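Eukaryotic initiation factor 4F subunit p150 (Saccharomyces cerevisiae, PDB 2VSO) is a subunit of eIF4F, the cap-interacting complex where assembly of the translation apparatus begins, and stimulates translation by binding PAB1, bringing the mRNA ends together. Local coordinates at residues Glu58-Ala63 against Cys100-Lys105; Ala63-Trp68 against Gly72-Ala77; Gln81-Ala86 against His134-Lys139; Pro109-Glu114 against Pro122-His127; Tyr128-Cys133 against Thr190-Phe195. One frame throughout, in Å; residues are numbered along the deposited sequence.

In the fold
The chain is the eIF4A-binding middle domain, an all-helical MIF4G fold. Contacts 1, 2 and 4 lie on one side of its centre. Contacts 1 and 2 share Ala63 and helix 52-64, and both touch the loop or helix atoms of contact 4. Contacts 3, 4 and 5 all use helix 122-139. Contact 3 is nearest the middle, its centre about 7 Å from the centre of the chain, but is partly buried, as are contacts 1 and 5. Contacts 2 and 4 are peripheral yet made of mostly buried residues. Contacts 1, 4 and 5 are largely apolar. Contact 2 adds a weak hydrogen bond at a helix start, and contact 3 turns on a glutamate side chain.

Contact 1 (Glu58-Ala63 against Cys100-Lys105); sequences EILAIA and CGKVVK
Helix 58-63 and helix 100-105 cross at -49° with their axes 10.0 Å apart, and their backbones come nearest at Leu60 and Val103, where the CA atoms are 6.0 Å apart. Leu60 does most on its side, and its two methyls go to different neighbours. CD1 lies 4.4 Å from Val103 CA and so rests on the backbone of the second helix. Leu60 CD2 is 4.5 Å from Lys102 CE, at the far end of the lysine's aliphatic chain. That chain is extended at every torsion and reaches back past Leu60, where its NZ hydrogen-bonds Ser56 OG, one turn before Leu60. The lysine thus gives carbon to Leu60 and its charged end to a hydroxyl on helix 52-64, the helix that carries Leu60. The two helices are not consecutive, since helix 73-88 comes between them in the chain. Their N-to-C directions agree to 49°, as expected in a MIF4G domain, a HEAT-like stack in which every second helix runs roughly the same way. One turn on from Leu60, Ala63 CB approaches Val103 CG1 at 4.4 Å. Ala63 also touches Leu75 of helix 73-88. Val103 also touches Val125 of helix 122-139, so it sits between two helices. On another face of helix 52-64, Ile59 and Ile62 pack on helix 33-45. Glu58 OE1 takes no part between the two segments and instead forms a salt bridge with a basic side chain of a partner protein chain.

Contact 2 (Ala63-Trp68 against Gly72-Ala77); sequences ANISVW and GETLKA
Ser66 makes the polar link between these segments, and Ala63 and Ile65 make the apolar ones. The single hydrogen bond runs from Leu75 N to Ser66 OG, 3.4 Å long with an angle of 153° at the hydrogen, and it is weak. Leu75 lies in the first turn of helix 73-88, whose amides lack carbonyl partners from a preceding turn. The same hydroxyl is 3.6 Å from Gly72 CA. Its stronger partner is Glu69 OE2, in the short loop that joins the segments. Glu69 OE1 hydrogen-bonds Thr74 OG1, so one carboxylate ties both hydroxyls. The apolar group begins with Ala63 CB against Leu75 CD1 at 3.8 Å. The leucine torsions, chi1 165° and chi2 63°, together bring CD1 beside the alanine. Ile65 and Thr74 cross at a slant, with Ile65 CG2 4.1 Å from Thr74 OG1 and 4.2 Å from Thr74 CG2. The contact belongs to the connection between consecutive helices 52-64 and 73-88, which begins with a 3-10 segment at 65-67. A negative carboxylate at a helix N-terminus should be favoured by the helix dipole, and here it probably helps to fix the hydroxyls that close the connection.

Contact 3 (Gln81-Ala86 against His134-Lys139); sequences QIFLKA and HAEFDK
Glu136 reaches from helix 134-139 to Phe83 and Leu84, and its chain carries the whole contact. The CB atom is directed at helix 81-86. From there CG lies anti to the carbonyl carbon (chi1 -51°) and comes to 4.4 Å from Phe83 CD1, at a slant to the ring. The chain then bends at chi2, -63°, which turns the carboxylate along toward the next residue of the facing helix. At the tip, OE2 is 4.0 Å from Leu84 CD2. The leucine and glutamate side chains cross at about a right angle, and the methyl stands above the carboxylate plane, displaced toward OE2. OE2 also has a long, weak ion pair with Arg132 NH1, one turn back. OE1 is modelled close to Lys139 NZ on its own helix, but that placement is doubtful. No hydrogen bond joins the segments. The contact buries only 108 Å². The CA atoms of Phe83 and Glu136 stay 8.4 Å apart, and long side chains bridge the backbones here. It joins helix 73-88 to helix 122-139. Helix 163-185 packs against the inner part, where Phe83 meets Phe179 edge-to-face and also touches Leu176 and Leu183.

Contact 4 (Pro109-Glu114 against Pro122-His127); sequences PDITDE and PKLVLH
The connection between helix 93-106 and helix 122-139 has no regular structure at 109-114, and here it folds over the first turn of the second helix, where Ile111 and Asp113 meet Leu124. The Leu124 side chain makes all the close approaches. With chi1 at -176° its CG stands opposite the backbone N, and CD2 extends to the loop. That one methyl has three neighbours. Ile111 O is 4.0 Å away, Ile111 CG2 is 4.3 Å away and Asp113 CB is 4.2 Å away. The leucine therefore meets both backbone and side chains of an extended strip of loop. Ile111 packs in addition on Val67, which ties the loop to the turn after helix 52-64. Asp113 presents only its CB carbon to the leucine. Its OD2 is hydrogen-bonded to Thr115 OG1 and more weakly to Tyr128 OH, one turn along helix 122-139. His127 ND1 is 6.2 Å from Asp113 OD2, too far for direct contact. Between the two segments there is no hydrogen bond. The loop meets Leu124 by van der Waals packing, and just beyond it the aspartate adds a weak polar link to the same helix through Tyr128.

Contact 5 (Tyr128-Cys133 against Thr190-Phe195); sequences YLVARC and TGKMMF
Met193 sends its chain straight out from the helix at chi1, then bends at chi2 (78°) and chi3 (70°), so that CE is curled against Val130 and Cys133. The contact is helix-to-helix packing within the MIF4G domain, a HEAT-like helical stack. Helix 128-133 and helix 191-195 run nearly parallel, at 15°, with axes 11.2 Å apart. Met193, Val130 and Cys133 fill the gap between them. Met193 CE lies 3.6 Å from Val130 CG1, and the two side chains pass each other in opposite directions. The same methyl is 3.4 Å from Val130 O and 3.5 Å from Cys133 CB, so it fills the step between residues one turn apart. The interaction is van der Waals in kind, and no hydrogen bond crosses the interface. Lys192 adds an outer edge with the carbon part of its extended chain, where CE is 4.2 Å from Val130 CG1. Loop residue Leu189 touches both Val130 and Cys133. Cys133 also meets Ile180 of helix 163-185 and Phe83 of helix 73-88, which places it between several helices. Behind the methyl, Met193 SD stands 3.8 Å from Cys133 CB.

Contact 1 (Glu58-Ala63 against Cys100-Lys105)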
# COMPACT_ATOMS: atom_id res chain seq x y z
N GLU C 58 -3.66 -23.95 -15.01
CA GLU C 58 -3.70 -23.56 -16.40
C GLU C 58 -2.32 -23.17 -16.93
O GLU C 58 -1.98 -23.47 -18.08
CB GLU C 58 -4.73 -22.46 -16.62
CG GLU C 58 -6.10 -22.85 -16.09
CD GLU C 58 -7.24 -22.28 -16.90
OE1 GLU C 58 -8.38 -22.75 -16.72
OE2 GLU C 58 -6.99 -21.37 -17.71
N ILE C 59 -1.52 -22.52 -16.10
CA ILE C 59 -0.15 -22.19 -16.49
C ILE C 59 0.70 -23.46 -16.66
O ILE C 59 1.69 -23.47 -17.40
CB ILE C 59 0.50 -21.24 -15.47
CG1 ILE C 59 -0.17 -19.87 -15.55
CG2 ILE C 59 2.03 -21.15 -15.68
CD1 ILE C 59 0.23 -18.93 -14.44
N LEU C 60 0.31 -24.54 -15.99
CA LEU C 60 1.05 -25.79 -16.08
C LEU C 60 0.68 -26.59 -17.34
O LEU C 60 1.47 -27.41 -17.83
CB LEU C 60 0.85 -26.62 -14.80
CG LEU C 60 1.22 -28.10 -14.81
CD1 LEU C 60 2.71 -28.31 -14.93
CD2 LEU C 60 0.68 -28.77 -13.55
N ALA C 61 -0.52 -26.36 -17.87
CA ALA C 61 -0.94 -26.99 -19.12
C ALA C 61 -0.23 -26.33 -20.29
O ALA C 61 0.01 -26.95 -21.32
CB ALA C 61 -2.45 -26.89 -19.30
N ILE C 62 0.09 -25.05 -20.12
CA ILE C 62 0.83 -24.32 -21.14
C ILE C 62 2.28 -24.78 -21.08
O ILE C 62 2.91 -24.99 -22.11
CB ILE C 62 0.72 -22.80 -20.93
CG1 ILE C 62 -0.69 -22.33 -21.24
CG2 ILE C 62 1.69 -22.05 -21.80
CD1 ILE C 62 -0.81 -20.83 -21.34
N ALA C 63 2.79 -24.98 -19.87
CA ALA C 63 4.16 -25.47 -19.72
C ALA C 63 4.27 -26.87 -20.31
O ALA C 63 5.24 -27.18 -21.00
CB ALA C 63 4.60 -25.48 -18.26
N CYS C 100 6.09 -21.66 -9.37
CA CYS C 100 7.23 -22.38 -9.88
C CYS C 100 7.34 -23.75 -9.21
O CYS C 100 7.49 -24.76 -9.89
CB CYS C 100 8.52 -21.58 -9.69
SG CYS C 100 8.63 -20.15 -10.78
N GLY C 101 7.26 -23.77 -7.89
CA GLY C 101 7.20 -25.02 -7.17
C GLY C 101 6.10 -25.94 -7.69
O GLY C 101 6.24 -27.16 -7.64
N LYS C 102 5.00 -25.37 -8.19
CA LYS C 102 3.94 -26.21 -8.76
C LYS C 102 4.35 -26.81 -10.11
O LYS C 102 3.96 -27.93 -10.45
CB LYS C 102 2.63 -25.44 -8.93
CG LYS C 102 1.44 -26.40 -9.01
CD LYS C 102 0.22 -25.83 -9.70
CE LYS C 102 -0.86 -26.91 -9.79
NZ LYS C 102 -2.24 -26.46 -10.17
N VAL C 103 5.11 -26.05 -10.88
CA VAL C 103 5.55 -26.49 -12.17
C VAL C 103 6.62 -27.56 -12.04
O VAL C 103 6.63 -28.54 -12.78
CB VAL C 103 6.05 -25.30 -13.00
CG1 VAL C 103 6.57 -25.78 -14.36
CG2 VAL C 103 4.92 -24.29 -13.17
N VAL C 104 7.52 -27.38 -11.08
CA VAL C 104 8.57 -28.35 -10.80
C VAL C 104 7.98 -29.66 -10.34
O VAL C 104 8.45 -30.73 -10.72
CB VAL C 104 9.53 -27.84 -9.72
CG1 VAL C 104 10.31 -28.99 -9.13
CG2 VAL C 104 10.46 -26.80 -10.30
N LYS C 105 6.95 -29.58 -9.51
CA LYS C 105 6.37 -30.76 -8.87
C LYS C 105 5.46 -31.53 -9.83
O LYS C 105 5.47 -32.76 -9.85
CB LYS C 105 5.58 -30.35 -7.62
CG LYS C 105 5.17 -31.51 -6.71
CD LYS C 105 4.54 -30.99 -5.42
CE LYS C 105 4.50 -32.06 -4.34
NZ LYS C 105 4.06 -31.51 -3.02

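Contact 2 (Ala63-Trp68 against Gly72-Ala77)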
# COMPACT_ATOMS: atom_id res chain seq x y z
N ALA C 63 2.79 -24.98 -19.87
CA ALA C 63 4.16 -25.47 -19.72
C ALA C 63 4.27 -26.87 -20.31
O ALA C 63 5.24 -27.18 -21.00
CB ALA C 63 4.60 -25.48 -18.26
N ASN C 64 3.27 -27.69 -20.04
CA ASN C 64 3.26 -29.08 -20.45
C ASN C 64 3.24 -29.30 -21.98
O ASN C 64 3.58 -30.38 -22.45
CB ASN C 64 2.10 -29.82 -19.77
CG ASN C 64 2.52 -30.46 -18.45
OD1 ASN C 64 3.69 -30.43 -18.08
ND2 ASN C 64 1.56 -31.05 -17.75
N ILE C 65 2.85 -28.27 -22.73
CA ILE C 65 2.87 -28.33 -24.19
C ILE C 65 4.19 -28.88 -24.72
O ILE C 65 4.26 -29.40 -25.83
CB ILE C 65 2.61 -26.94 -24.82
CG1 ILE C 65 1.11 -26.71 -24.98
CG2 ILE C 65 3.28 -26.83 -26.17
CD1 ILE C 65 0.77 -25.36 -25.56
N SER C 66 5.23 -28.78 -23.90
CA SER C 66 6.58 -29.16 -24.31
C SER C 66 6.82 -30.66 -24.53
O SER C 66 7.91 -31.05 -24.93
CB SER C 66 7.61 -28.58 -23.32
OG SER C 66 8.14 -27.35 -23.79
N VAL C 67 5.81 -31.50 -24.27
CA VAL C 67 5.93 -32.93 -24.58
C VAL C 67 6.07 -33.11 -26.09
O VAL C 67 6.71 -34.04 -26.56
CB VAL C 67 4.71 -33.77 -24.14
CG1 VAL C 67 4.02 -33.16 -22.93
CG2 VAL C 67 3.73 -33.94 -25.30
N TRP C 68 5.45 -32.18 -26.82
CA TRP C 68 5.41 -32.17 -28.27
C TRP C 68 6.53 -31.33 -28.87
O TRP C 68 6.41 -30.82 -29.98
CB TRP C 68 4.05 -31.62 -28.74
CG TRP C 68 2.87 -32.29 -28.11
CD1 TRP C 68 2.04 -31.77 -27.17
CD2 TRP C 68 2.40 -33.62 -28.37
NE1 TRP C 68 1.08 -32.68 -26.83
CE2 TRP C 68 1.27 -33.83 -27.55
CE3 TRP C 68 2.82 -34.64 -29.23
CZ2 TRP C 68 0.56 -35.02 -27.56
CZ3 TRP C 68 2.11 -35.83 -29.24
CH2 TRP C 68 0.99 -36.01 -28.40
N GLY C 72 12.42 -28.03 -25.49
CA GLY C 72 11.70 -27.41 -24.38
C GLY C 72 11.40 -25.92 -24.50
O GLY C 72 11.31 -25.21 -23.50
N GLU C 73 11.22 -25.45 -25.72
CA GLU C 73 11.16 -24.01 -25.99
C GLU C 73 10.01 -23.23 -25.33
O GLU C 73 10.18 -22.06 -25.01
CB GLU C 73 11.17 -23.74 -27.50
CG GLU C 73 10.32 -24.70 -28.32
CD GLU C 73 11.16 -25.68 -29.14
OE1 GLU C 73 12.09 -26.30 -28.57
OE2 GLU C 73 10.88 -25.83 -30.35
N THR C 74 8.87 -23.89 -25.15
CA THR C 74 7.65 -23.26 -24.63
C THR C 74 7.69 -23.18 -23.11
O THR C 74 7.26 -22.20 -22.52
CB THR C 74 6.40 -24.06 -25.05
OG1 THR C 74 6.10 -23.81 -26.43
CG2 THR C 74 5.20 -23.69 -24.18
N LEU C 75 8.21 -24.24 -22.49
CA LEU C 75 8.44 -24.27 -21.06
C LEU C 75 9.54 -23.29 -20.66
O LEU C 75 9.44 -22.62 -19.64
CB LEU C 75 8.80 -25.68 -20.63
CG LEU C 75 9.41 -25.88 -19.25
CD1 LEU C 75 8.44 -25.44 -18.16
CD2 LEU C 75 9.78 -27.34 -19.09
N LYS C 76 10.62 -23.20 -21.44
CA LYS C 76 11.64 -22.19 -21.19
C LYS C 76 10.95 -20.84 -21.21
O LYS C 76 11.32 -19.93 -20.45
CB LYS C 76 12.70 -22.17 -22.28
CG LYS C 76 13.72 -23.31 -22.29
CD LYS C 76 14.57 -23.24 -23.59
CE LYS C 76 15.63 -24.34 -23.69
NZ LYS C 76 16.01 -24.62 -25.11
N ALA C 77 9.97 -20.71 -22.09
CA ALA C 77 9.35 -19.43 -22.37
C ALA C 77 8.43 -19.02 -21.21
O ALA C 77 8.36 -17.85 -20.82
CB ALA C 77 8.60 -19.49 -23.69

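Contact 3 (Gln81-Ala86 against His134-Lys139)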
# COMPACT_ATOMS: atom_id res chain seq x y z
N GLN C 81 8.83 -15.90 -18.40
CA GLN C 81 7.75 -14.94 -18.22
C GLN C 81 7.33 -14.83 -16.76
O GLN C 81 6.88 -13.77 -16.33
CB GLN C 81 6.54 -15.34 -19.06
CG GLN C 81 6.60 -14.89 -20.49
CD GLN C 81 5.32 -15.23 -21.23
OE1 GLN C 81 4.26 -14.68 -20.93
NE2 GLN C 81 5.42 -16.12 -22.20
N ILE C 82 7.47 -15.92 -16.01
CA ILE C 82 7.15 -15.90 -14.60
C ILE C 82 8.17 -15.05 -13.87
O ILE C 82 7.82 -14.32 -12.94
CB ILE C 82 7.14 -17.31 -13.97
CG1 ILE C 82 6.01 -18.15 -14.57
CG2 ILE C 82 6.95 -17.21 -12.47
CD1 ILE C 82 5.95 -19.56 -14.05
N PHE C 83 9.42 -15.12 -14.31
CA PHE C 83 10.47 -14.27 -13.75
C PHE C 83 10.25 -12.80 -14.07
O PHE C 83 10.40 -11.95 -13.20
CB PHE C 83 11.85 -14.69 -14.24
CG PHE C 83 12.51 -15.72 -13.37
CD1 PHE C 83 13.67 -15.42 -12.67
CD2 PHE C 83 11.98 -17.00 -13.26
CE1 PHE C 83 14.29 -16.38 -11.88
CE2 PHE C 83 12.60 -17.95 -12.46
CZ PHE C 83 13.75 -17.64 -11.77
N LEU C 84 9.90 -12.51 -15.31
CA LEU C 84 9.62 -11.12 -15.68
C LEU C 84 8.47 -10.57 -14.84
O LEU C 84 8.54 -9.43 -14.36
CB LEU C 84 9.33 -11.02 -17.19
CG LEU C 84 10.50 -11.42 -18.10
CD1 LEU C 84 10.08 -11.42 -19.56
CD2 LEU C 84 11.69 -10.51 -17.92
N LYS C 85 7.42 -11.37 -14.63
CA LYS C 85 6.31 -10.99 -13.78
C LYS C 85 6.76 -10.82 -12.34
O LYS C 85 6.46 -9.81 -11.71
CB LYS C 85 5.19 -12.04 -13.82
CG LYS C 85 3.85 -11.53 -14.35
CD LYS C 85 3.20 -10.58 -13.37
CE LYS C 85 2.28 -9.58 -14.05
NZ LYS C 85 0.87 -10.04 -14.12
N ALA C 86 7.48 -11.80 -11.82
CA ALA C 86 7.90 -11.78 -10.42
C ALA C 86 8.75 -10.56 -10.10
O ALA C 86 8.62 -9.95 -9.04
CB ALA C 86 8.63 -13.07 -10.06
N HIS C 134 20.45 -16.81 -13.54
CA HIS C 134 21.76 -16.46 -14.07
C HIS C 134 21.63 -15.51 -15.24
O HIS C 134 22.34 -14.51 -15.32
CB HIS C 134 22.50 -17.71 -14.51
CG HIS C 134 23.19 -18.44 -13.40
ND1 HIS C 134 24.09 -17.83 -12.56
CD2 HIS C 134 23.14 -19.74 -13.02
CE1 HIS C 134 24.55 -18.72 -11.69
NE2 HIS C 134 23.99 -19.88 -11.96
N ALA C 135 20.72 -15.82 -16.14
CA ALA C 135 20.48 -14.94 -17.27
C ALA C 135 20.04 -13.56 -16.79
O ALA C 135 20.65 -12.55 -17.12
CB ALA C 135 19.45 -15.54 -18.22
N GLU C 136 18.97 -13.53 -16.00
CA GLU C 136 18.43 -12.26 -15.53
C GLU C 136 19.43 -11.55 -14.61
O GLU C 136 19.51 -10.32 -14.61
CB GLU C 136 17.07 -12.47 -14.84
CG GLU C 136 16.06 -13.28 -15.66
CD GLU C 136 15.66 -12.62 -16.98
OE1 GLU C 136 16.25 -11.58 -17.34
OE2 GLU C 136 14.75 -13.13 -17.66
N PHE C 137 20.19 -12.32 -13.85
CA PHE C 137 21.16 -11.74 -12.93
C PHE C 137 22.28 -11.06 -13.69
O PHE C 137 22.64 -9.92 -13.41
CB PHE C 137 21.73 -12.82 -12.00
CG PHE C 137 22.39 -12.28 -10.75
CD1 PHE C 137 21.63 -11.80 -9.68
CD2 PHE C 137 23.78 -12.24 -10.65
CE1 PHE C 137 22.23 -11.30 -8.53
CE2 PHE C 137 24.39 -11.74 -9.50
CZ PHE C 137 23.61 -11.27 -8.44
N ASP C 138 22.82 -11.77 -14.68
CA ASP C 138 23.98 -11.28 -15.43
C ASP C 138 23.76 -9.91 -16.08
O ASP C 138 24.67 -9.09 -16.13
CB ASP C 138 24.42 -12.31 -16.47
CG ASP C 138 24.97 -13.59 -15.85
OD1 ASP C 138 24.85 -13.77 -14.62
OD2 ASP C 138 25.53 -14.42 -16.60
N LYS C 139 22.54 -9.66 -16.56
CA LYS C 139 22.17 -8.34 -17.07
C LYS C 139 22.62 -7.21 -16.14
O LYS C 139 23.11 -6.18 -16.59
CB LYS C 139 20.66 -8.24 -17.30
CG LYS C 139 20.08 -9.33 -18.18
CD LYS C 139 18.66 -8.97 -18.57
CE LYS C 139 17.92 -10.15 -19.16
NZ LYS C 139 16.46 -9.83 -19.35

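Contact 4 (Pro109-Glu114 against Pro122-His127)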
# COMPACT_ATOMS: atom_id res chain seq x y z
N PRO C 109 6.48 -35.80 -16.57
CA PRO C 109 7.83 -36.38 -16.58
C PRO C 109 8.27 -36.85 -17.98
O PRO C 109 9.48 -37.00 -18.21
CB PRO C 109 7.71 -37.59 -15.64
CG PRO C 109 6.40 -37.41 -14.90
CD PRO C 109 5.51 -36.62 -15.82
N ASP C 110 7.32 -37.08 -18.88
CA ASP C 110 7.65 -37.56 -20.23
C ASP C 110 8.44 -36.53 -21.04
O ASP C 110 8.93 -36.83 -22.14
CB ASP C 110 6.38 -37.94 -21.00
CG ASP C 110 5.60 -39.06 -20.35
OD1 ASP C 110 6.21 -39.89 -19.64
OD2 ASP C 110 4.36 -39.12 -20.56
N ILE C 111 8.58 -35.32 -20.49
CA ILE C 111 9.13 -34.19 -21.24
C ILE C 111 10.66 -34.16 -21.29
O ILE C 111 11.34 -34.35 -20.28
CB ILE C 111 8.57 -32.86 -20.70
CG1 ILE C 111 7.07 -32.79 -20.96
CG2 ILE C 111 9.30 -31.66 -21.32
CD1 ILE C 111 6.39 -31.57 -20.36
N THR C 112 11.19 -33.91 -22.49
CA THR C 112 12.63 -34.00 -22.76
C THR C 112 13.12 -32.77 -23.51
O THR C 112 12.40 -32.20 -24.33
CB THR C 112 12.95 -35.22 -23.64
OG1 THR C 112 12.54 -34.94 -24.99
CG2 THR C 112 12.22 -36.46 -23.13
N ASP C 113 14.36 -32.39 -23.24
CA ASP C 113 14.96 -31.22 -23.87
C ASP C 113 16.36 -31.59 -24.29
O ASP C 113 17.20 -31.90 -23.45
CB ASP C 113 15.00 -30.05 -22.88
CG ASP C 113 15.77 -28.85 -23.41
OD1 ASP C 113 15.67 -28.58 -24.62
OD2 ASP C 113 16.46 -28.18 -22.63
N GLU C 114 16.61 -31.55 -25.60
CA GLU C 114 17.88 -32.01 -26.16
C GLU C 114 19.10 -31.29 -25.59
O GLU C 114 20.23 -31.78 -25.69
CB GLU C 114 17.86 -31.92 -27.69
N PRO C 122 10.86 -32.86 -12.99
CA PRO C 122 11.27 -31.87 -11.98
C PRO C 122 12.72 -31.41 -12.11
O PRO C 122 12.99 -30.22 -12.04
CB PRO C 122 11.06 -32.60 -10.65
CG PRO C 122 10.08 -33.68 -10.96
CD PRO C 122 10.38 -34.11 -12.37
N LYS C 123 13.66 -32.34 -12.29
CA LYS C 123 15.07 -31.97 -12.34
C LYS C 123 15.35 -31.11 -13.57
O LYS C 123 16.34 -30.38 -13.62
CB LYS C 123 15.97 -33.20 -12.30
CG LYS C 123 15.65 -34.16 -11.15
CD LYS C 123 16.79 -35.15 -10.90
CE LYS C 123 16.39 -36.23 -9.90
NZ LYS C 123 17.55 -36.98 -9.32
N LEU C 124 14.46 -31.18 -14.55
CA LEU C 124 14.57 -30.34 -15.73
C LEU C 124 14.17 -28.90 -15.42
O LEU C 124 14.90 -27.97 -15.75
CB LEU C 124 13.69 -30.88 -16.86
CG LEU C 124 13.78 -30.15 -18.20
CD1 LEU C 124 15.22 -30.01 -18.63
CD2 LEU C 124 12.95 -30.85 -19.28
N VAL C 125 13.02 -28.74 -14.78
CA VAL C 125 12.52 -27.42 -14.43
C VAL C 125 13.44 -26.73 -13.44
O VAL C 125 13.63 -25.52 -13.50
CB VAL C 125 11.14 -27.51 -13.81
CG1 VAL C 125 10.55 -26.11 -13.58
CG2 VAL C 125 10.23 -28.34 -14.67
N LEU C 126 13.99 -27.51 -12.51
CA LEU C 126 14.90 -26.98 -11.50
C LEU C 126 16.10 -26.35 -12.18
O LEU C 126 16.52 -25.24 -11.82
CB LEU C 126 15.37 -28.09 -10.56
CG LEU C 126 14.36 -28.46 -9.49
CD1 LEU C 126 14.71 -29.80 -8.86
CD2 LEU C 126 14.26 -27.34 -8.44
N HIS C 127 16.64 -27.05 -13.17
CA HIS C 127 17.75 -26.52 -13.94
C HIS C 127 17.33 -25.30 -14.75
O HIS C 127 18.11 -24.36 -14.91
CB HIS C 127 18.35 -27.57 -14.87
CG HIS C 127 19.31 -26.98 -15.85
ND1 HIS C 127 18.95 -26.64 -17.13
CD2 HIS C 127 20.61 -26.62 -15.71
CE1 HIS C 127 19.99 -26.11 -17.75
NE2 HIS C 127 21.01 -26.09 -16.91

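Contact 5 (Tyr128-Cys133 against Thr190-Phe195)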
# COMPACT_ATOMS: atom_id res chain seq x y z
N TYR C 128 16.11 -25.31 -15.28
CA TYR C 128 15.56 -24.14 -15.95
C TYR C 128 15.52 -22.89 -15.04
O TYR C 128 15.92 -21.79 -15.45
CB TYR C 128 14.16 -24.44 -16.48
CG TYR C 128 14.13 -25.11 -17.82
CD1 TYR C 128 15.05 -26.10 -18.15
CD2 TYR C 128 13.17 -24.77 -18.75
CE1 TYR C 128 15.02 -26.72 -19.39
CE2 TYR C 128 13.12 -25.39 -19.99
CZ TYR C 128 14.05 -26.36 -20.31
OH TYR C 128 14.01 -26.98 -21.54
N LEU C 129 15.04 -23.06 -13.80
CA LEU C 129 14.99 -21.95 -12.85
C LEU C 129 16.37 -21.32 -12.65
O LEU C 129 16.53 -20.10 -12.78
CB LEU C 129 14.42 -22.40 -11.50
CG LEU C 129 12.99 -22.92 -11.47
CD1 LEU C 129 12.59 -23.32 -10.06
CD2 LEU C 129 12.03 -21.90 -12.02
N VAL C 130 17.35 -22.14 -12.32
CA VAL C 130 18.71 -21.63 -12.14
C VAL C 130 19.21 -20.88 -13.37
O VAL C 130 19.64 -19.73 -13.27
CB VAL C 130 19.71 -22.76 -11.81
CG1 VAL C 130 20.93 -22.19 -11.11
CG2 VAL C 130 19.04 -23.82 -10.93
N ALA C 131 19.14 -21.53 -14.53
CA ALA C 131 19.64 -20.97 -15.79
C ALA C 131 19.03 -19.61 -16.05
O ALA C 131 19.69 -18.71 -16.58
CB ALA C 131 19.36 -21.92 -16.98
N ARG C 132 17.77 -19.46 -15.68
CA ARG C 132 17.07 -18.20 -15.87
C ARG C 132 17.41 -17.13 -14.83
O ARG C 132 17.26 -15.94 -15.12
CB ARG C 132 15.56 -18.44 -15.96
CG ARG C 132 14.73 -17.18 -16.01
CD ARG C 132 15.11 -16.34 -17.19
NE ARG C 132 14.87 -17.04 -18.45
CZ ARG C 132 15.35 -16.64 -19.62
NH1 ARG C 132 16.09 -15.54 -19.67
NH2 ARG C 132 15.10 -17.33 -20.72
N CYS C 133 17.87 -17.51 -13.63
CA CYS C 133 18.25 -16.45 -12.66
C CYS C 133 19.57 -15.90 -13.12
O CYS C 133 19.80 -14.69 -13.10
CB CYS C 133 18.40 -16.94 -11.21
SG CYS C 133 17.01 -17.83 -10.50
N THR C 190 19.76 -23.71 -5.30
CA THR C 190 20.84 -24.10 -4.41
C THR C 190 21.47 -22.84 -3.82
O THR C 190 21.16 -21.73 -4.25
CB THR C 190 21.92 -24.93 -5.13
OG1 THR C 190 22.60 -24.12 -6.10
CG2 THR C 190 21.30 -26.13 -5.83
N GLY C 191 22.37 -23.03 -2.86
CA GLY C 191 23.05 -21.93 -2.22
C GLY C 191 23.94 -21.14 -3.16
O GLY C 191 24.17 -19.95 -2.94
N LYS C 192 24.46 -21.79 -4.20
CA LYS C 192 25.43 -21.14 -5.08
C LYS C 192 24.87 -19.86 -5.67
O LYS C 192 25.61 -18.90 -5.89
CB LYS C 192 25.92 -22.09 -6.19
CG LYS C 192 25.06 -22.11 -7.45
CD LYS C 192 25.75 -22.86 -8.58
CE LYS C 192 24.86 -22.99 -9.82
NZ LYS C 192 25.56 -23.68 -10.94
N MET C 193 23.57 -19.83 -5.91
CA MET C 193 22.92 -18.65 -6.47
C MET C 193 22.59 -17.62 -5.37
O MET C 193 22.50 -16.42 -5.64
CB MET C 193 21.67 -19.03 -7.26
CG MET C 193 20.99 -17.85 -7.94
SD MET C 193 21.77 -17.26 -9.47
CE MET C 193 21.39 -18.64 -10.56
N MET C 194 22.42 -18.11 -4.15
CA MET C 194 22.20 -17.25 -2.99
C MET C 194 23.52 -16.58 -2.57
O MET C 194 23.52 -15.48 -2.01
CB MET C 194 21.62 -18.08 -1.85
CG MET C 194 20.90 -17.28 -0.78
SD MET C 194 19.39 -16.52 -1.35
CE MET C 194 20.00 -14.91 -1.82
N PHE C 195 24.65 -17.24 -2.84
CA PHE C 195 25.95 -16.65 -2.55
C PHE C 195 26.19 -15.52 -3.53
O PHE C 195 26.75 -14.49 -3.19
CB PHE C 195 27.08 -17.68 -2.67
CG PHE C 195 27.30 -18.50 -1.44
CD1 PHE C 195 26.51 -19.60 -1.16
CD2 PHE C 195 28.32 -18.18 -0.55
CE1 PHE C 195 26.71 -20.35 -0.02
CE2 PHE C 195 28.53 -18.94 0.60
CZ PHE C 195 27.72 -20.03 0.86